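Local coordinates for protein esterase (Rhizomucor miehei, PDB 4WY5) that probably hydrolyses carboxylic esters as an alpha/beta-hydrolase-fold carboxylesterase, at residues A[211-216]-A[290-295]. Sequence-based numbering, arbitrary orientation.
Sequences YILSAE and AVHGFI
Leu213 sets one methyl over a face of the His292 imidazole. Its CD2 lies 3.6 Å from the ring centroid and 11° off the ring normal, a CH-pi contact. The methyl sits above the middle of the ring, and the nearest ring atom is His292 CD2, 3.6 Å from Leu213 CD2. Two torsions of Leu213 put it there: CG stands anti to the backbone N, and chi2 of 67° turns CD1 aside and extends CD2 roughly anti to CA. This centred methyl is the closely fitted part of the contact.

The part around Ile212 is less closely matched and lies on a partly exposed side chain. Ile212 CG2 approaches the carbonyl oxygen of His292 at 3.5 Å. It meets buried Val291 more widely, methyl to methyl, with 4.0 Å between Ile212 CG2 and Val291 CG2. The two side chains cross at about a right angle. Met19 of helix 10-19 also touches Ile212, and Tyr12 of the same helix touches Val291.

Residues 291-294 form a type II beta turn that presents His292, and Gly293 takes its positive-phi position (phi 81°). On the other segment, Ser214 is the N-cap of helix 215-225. His292 ND1 is hydrogen-bonded to Asp262 OD2 and NE2 to Ser161 OG, consistent with a Ser-His-Asp catalytic triad in which Ser161 sits on a nucleophile elbow. The contact thus joins the lead-in to helix 215-225 to the loop carrying the probable catalytic histidine of this alpha/beta hydrolase fold.

The contact itself is apolar at the ring. Leu213 covers one face without taking up either nitrogen, and may limit tilting of the ring toward that side.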
# COMPACT_ATOMS: atom_id res chain seq x y z
N TYR A 211 20.68 2.57 -12.73
CA TYR A 211 19.22 2.45 -12.60
C TYR A 211 18.54 3.42 -13.57
O TYR A 211 19.15 4.40 -14.00
CB TYR A 211 18.76 2.72 -11.16
CG TYR A 211 19.24 1.68 -10.16
CD1 TYR A 211 20.49 1.78 -9.56
CD2 TYR A 211 18.43 0.59 -9.82
CE1 TYR A 211 20.94 0.83 -8.64
CE2 TYR A 211 18.86 -0.37 -8.90
CZ TYR A 211 20.11 -0.24 -8.32
OH TYR A 211 20.54 -1.18 -7.42
N ILE A 212 17.26 3.18 -13.86
CA ILE A 212 16.58 3.87 -14.97
C ILE A 212 16.58 5.42 -14.86
O ILE A 212 16.67 6.10 -15.88
CB ILE A 212 15.10 3.34 -15.18
CG1 ILE A 212 14.40 4.09 -16.32
CG2 ILE A 212 14.27 3.39 -13.91
CD1 ILE A 212 12.88 4.01 -16.29
N LEU A 213 16.50 5.99 -13.66
CA LEU A 213 16.62 7.46 -13.56
C LEU A 213 17.91 7.92 -12.84
O LEU A 213 18.01 7.85 -11.62
CB LEU A 213 15.39 8.04 -12.85
CG LEU A 213 15.45 9.51 -12.41
CD1 LEU A 213 15.49 10.46 -13.59
CD2 LEU A 213 14.31 9.87 -11.46
N SER A 214 18.88 8.41 -13.61
CA SER A 214 20.20 8.80 -13.08
C SER A 214 20.32 10.24 -12.57
O SER A 214 19.50 11.11 -12.89
CB SER A 214 21.26 8.58 -14.16
OG SER A 214 21.21 9.63 -15.12
N ALA A 215 21.35 10.51 -11.78
CA ALA A 215 21.64 11.88 -11.36
C ALA A 215 21.88 12.79 -12.57
O ALA A 215 21.56 13.98 -12.54
CB ALA A 215 22.84 11.90 -10.43
N GLU A 216 22.43 12.21 -13.64
CA GLU A 216 22.67 12.90 -14.91
C GLU A 216 21.37 13.24 -15.65
O GLU A 216 21.23 14.33 -16.22
CB GLU A 216 23.57 12.04 -15.80
CG GLU A 216 24.29 12.77 -16.93
CD GLU A 216 24.59 11.86 -18.13
OE1 GLU A 216 23.76 10.97 -18.44
OE2 GLU A 216 25.67 12.02 -18.75
N ALA A 290 10.62 -2.17 -6.58
CA ALA A 290 10.28 -1.33 -7.72
C ALA A 290 11.30 -0.23 -8.00
O ALA A 290 12.08 0.15 -7.13
CB ALA A 290 8.89 -0.70 -7.53
N VAL A 291 11.28 0.28 -9.23
CA VAL A 291 12.18 1.35 -9.65
C VAL A 291 11.31 2.54 -10.06
O VAL A 291 10.09 2.40 -10.21
CB VAL A 291 13.07 0.91 -10.83
CG1 VAL A 291 13.93 -0.27 -10.44
CG2 VAL A 291 12.20 0.52 -12.01
N HIS A 292 11.93 3.69 -10.27
CA HIS A 292 11.21 4.90 -10.71
C HIS A 292 10.46 4.69 -12.04
O HIS A 292 10.94 4.01 -12.94
CB HIS A 292 12.19 6.07 -10.85
CG HIS A 292 11.53 7.38 -11.14
ND1 HIS A 292 10.96 8.16 -10.15
CD2 HIS A 292 11.32 8.04 -12.30
CE1 HIS A 292 10.44 9.25 -10.70
NE2 HIS A 292 10.66 9.20 -12.00
N GLY A 293 9.26 5.26 -12.13
CA GLY A 293 8.45 5.25 -13.35
C GLY A 293 7.62 4.00 -13.63
O GLY A 293 7.00 3.90 -14.71
N PHE A 294 7.51 3.08 -12.66
CA PHE A 294 7.02 1.73 -12.98
C PHE A 294 5.56 1.68 -13.43
O PHE A 294 5.15 0.72 -14.06
CB PHE A 294 7.22 0.77 -11.79
CG PHE A 294 6.36 1.06 -10.57
CD1 PHE A 294 5.11 0.43 -10.40
CD2 PHE A 294 6.81 1.92 -9.57
CE1 PHE A 294 4.33 0.68 -9.24
CE2 PHE A 294 6.04 2.19 -8.42
CZ PHE A 294 4.80 1.56 -8.26
N ILE A 295 4.80 2.74 -13.19
CA ILE A 295 3.39 2.69 -13.55
C ILE A 295 3.19 2.67 -15.07
O ILE A 295 2.14 2.20 -15.53
CB ILE A 295 2.60 3.89 -12.92
CG1 ILE A 295 1.15 3.50 -12.62
CG2 ILE A 295 2.59 5.11 -13.82
CD1 ILE A 295 1.01 2.47 -11.50